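Dihydropyrimidinase (Brevibacillus agri, PDB 3SFW) catalyses the reversible hydrolytic ring opening of dihydropyrimidines, probably by means of the two zinc ions bound in its amidohydrolase TIM barrel. Local coordinates at residues 168-173 / 233-238. Residues are numbered along the deposited sequence; the frame is centred on the assembly and turned at random.
Sequences KTLIRA and AQLYVV
Leu170 and Ala233 carry the apolar part of this contact, where helix 163-176 packs against the N-terminal part of segment 233-238. The methyl CB of Ala233 points at the helix and sits 3.9 Å from CD2 of Leu170 and 4.0 Å from Leu170 CB, touching the leucine at its root and at one branch. A small residue suits this place, because the backbone of the helix is close too: Ala233 CB lies 3.5 Å from Leu170 O, and the CA atoms of Leu170 and Ala233 are 5.9 Å apart. Leucine suits the other side by its reach. Its CB does not point directly at the strand, but chi1 (-75°) sets CG anti to the carbonyl carbon, beside the backbone N, and from CG the CD2 branch comes to 4.4 Å from CD1 of Leu235 in a looser methyl-to-methyl contact. Leu227 and Thr228 of helix 214-230, together with Val180 of the adjacent parallel strand 180-182, enclose Leu170 further; Ala173 also rests on Val180.

The polar part is an approach without a hydrogen bond. Gln234 starts away from the helix, yet the chain bends at chi2 (-95°), which turns CD aside, and the amide beyond it has NE2 3.9 Å from Ala173 O. The amide nitrogen is instead hydrogen-bonded to Ala178 O, just beyond the end of the helix, which gives this buried donor a partner and makes glutamine apt here: long enough to reach back, and neutral.

The contact belongs to the parallel alpha/beta architecture of the barrel, with a helix on the outer side of the strands; the side chain of Leu235 is still about 13 Å from a zinc ion. Without a hydrogen bond or salt bridge across it, the contact rests on modest van der Waals packing of Leu170 over Ala233, extended by Leu235.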
loop_
_atom_site.group_PDB
_atom_site.type_symbol
_atom_site.label_atom_id
_atom_site.label_comp_id
_atom_site.label_asym_id
_atom_site.label_seq_id
_atom_site.Cartn_x
_atom_site.Cartn_y
_atom_site.Cartn_z
ATOM N N LYS A 168 11.526 -17.990 18.095
ATOM C CA LYS A 168 12.115 -19.321 18.282
ATOM C C LYS A 168 11.189 -20.443 17.811
ATOM O O LYS A 168 11.649 -21.402 17.171
ATOM C CB LYS A 168 12.488 -19.506 19.752
ATOM C CG LYS A 168 13.711 -18.687 20.128
ATOM C CD LYS A 168 14.045 -18.944 21.605
ATOM C CE LYS A 168 15.413 -18.389 21.954
ATOM N NZ LYS A 168 15.763 -18.800 23.366
ATOM N N THR A 169 9.882 -20.289 18.065
ATOM C CA THR A 169 8.932 -21.331 17.706
ATOM C C THR A 169 8.821 -21.391 16.183
ATOM O O THR A 169 8.806 -22.486 15.580
ATOM C CB THR A 169 7.575 -21.091 18.341
ATOM O OG1 THR A 169 7.716 -21.114 19.757
ATOM C CG2 THR A 169 6.548 -22.163 17.906
ATOM N N LEU A 170 8.851 -20.225 15.551
ATOM C CA LEU A 170 8.782 -20.176 14.055
ATOM C C LEU A 170 10.021 -20.805 13.406
ATOM O O LEU A 170 9.900 -21.580 12.441
ATOM C CB LEU A 170 8.629 -18.730 13.556
ATOM C CG LEU A 170 7.216 -18.132 13.752
ATOM C CD1 LEU A 170 7.339 -16.563 13.786
ATOM C CD2 LEU A 170 6.268 -18.615 12.609
ATOM N N ILE A 171 11.183 -20.548 14.003
ATOM C CA ILE A 171 12.435 -21.127 13.491
ATOM C C ILE A 171 12.411 -22.631 13.623
ATOM O O ILE A 171 12.736 -23.364 12.687
ATOM C CB ILE A 171 13.656 -20.539 14.203
ATOM C CG1 ILE A 171 13.811 -19.074 13.749
ATOM C CG2 ILE A 171 14.934 -21.292 13.818
ATOM C CD1 ILE A 171 14.795 -18.340 14.477
ATOM N N ARG A 172 12.026 -23.090 14.792
ATOM C CA ARG A 172 11.958 -24.532 15.047
ATOM C C ARG A 172 10.893 -25.182 14.178
ATOM O O ARG A 172 11.069 -26.302 13.701
ATOM C CB ARG A 172 11.676 -24.760 16.525
ATOM C CG ARG A 172 11.646 -26.268 16.901
ATOM C CD ARG A 172 12.997 -26.959 16.552
ATOM N NE ARG A 172 13.168 -28.207 17.325
ATOM C CZ ARG A 172 13.878 -29.277 16.928
ATOM N NH1 ARG A 172 13.902 -30.365 17.703
ATOM N NH2 ARG A 172 14.543 -29.284 15.772
ATOM N N ALA A 173 9.732 -24.540 14.064
ATOM C CA ALA A 173 8.671 -25.047 13.192
ATOM C C ALA A 173 9.121 -25.189 11.737
ATOM O O ALA A 173 8.732 -26.148 11.064
ATOM C CB ALA A 173 7.390 -24.133 13.286
ATOM N N ALA A 233 9.393 -18.912 7.627
ATOM C CA ALA A 233 8.564 -20.001 8.171
ATOM C C ALA A 233 7.157 -19.932 7.564
ATOM O O ALA A 233 6.956 -19.331 6.493
ATOM C CB ALA A 233 8.518 -19.885 9.697
ATOM N N GLN A 234 6.190 -20.610 8.185
ATOM C CA GLN A 234 4.810 -20.533 7.660
ATOM C C GLN A 234 3.854 -20.220 8.810
ATOM O O GLN A 234 4.011 -20.755 9.905
ATOM C CB GLN A 234 4.394 -21.832 6.955
ATOM C CG GLN A 234 4.771 -23.147 7.738
ATOM C CD GLN A 234 6.129 -23.729 7.260
ATOM O OE1 GLN A 234 6.640 -23.374 6.195
ATOM N NE2 GLN A 234 6.734 -24.585 8.082
ATOM N N LEU A 235 2.900 -19.306 8.571
ATOM C CA LEU A 235 2.112 -18.710 9.645
ATOM C C LEU A 235 0.654 -18.868 9.302
ATOM O O LEU A 235 0.268 -18.704 8.139
ATOM C CB LEU A 235 2.413 -17.189 9.748
ATOM C CG LEU A 235 1.608 -16.444 10.849
ATOM C CD1 LEU A 235 2.215 -16.834 12.255
ATOM C CD2 LEU A 235 1.784 -14.935 10.646
ATOM N N TYR A 236 -0.156 -19.173 10.310
ATOM C CA TYR A 236 -1.606 -19.227 10.153
ATOM C C TYR A 236 -2.240 -18.333 11.218
ATOM O O TYR A 236 -2.082 -18.549 12.382
ATOM C CB TYR A 236 -2.061 -20.679 10.294
ATOM C CG TYR A 236 -3.554 -20.919 10.187
ATOM C CD1 TYR A 236 -4.399 -20.692 11.286
ATOM C CD2 TYR A 236 -4.085 -21.572 9.058
ATOM C CE1 TYR A 236 -5.768 -21.052 11.240
ATOM C CE2 TYR A 236 -5.440 -21.900 8.972
ATOM C CZ TYR A 236 -6.275 -21.631 10.053
ATOM O OH TYR A 236 -7.570 -22.110 10.042
ATOM N N VAL A 237 -2.858 -17.252 10.783
ATOM C CA VAL A 237 -3.443 -16.296 11.702
ATOM C C VAL A 237 -4.873 -16.734 11.998
ATOM O O VAL A 237 -5.732 -16.725 11.098
ATOM C CB VAL A 237 -3.468 -14.862 11.098
ATOM C CG1 VAL A 237 -3.972 -13.845 12.194
ATOM C CG2 VAL A 237 -2.058 -14.460 10.565
ATOM N N VAL A 238 -5.175 -17.081 13.260
ATOM C CA VAL A 238 -6.525 -17.602 13.561
ATOM C C VAL A 238 -7.461 -16.387 13.757
ATOM O O VAL A 238 -6.991 -15.266 13.953
ATOM C CB VAL A 238 -6.590 -18.479 14.861
ATOM C CG1 VAL A 238 -5.572 -19.649 14.790
ATOM C CG2 VAL A 238 -6.292 -17.628 16.117
#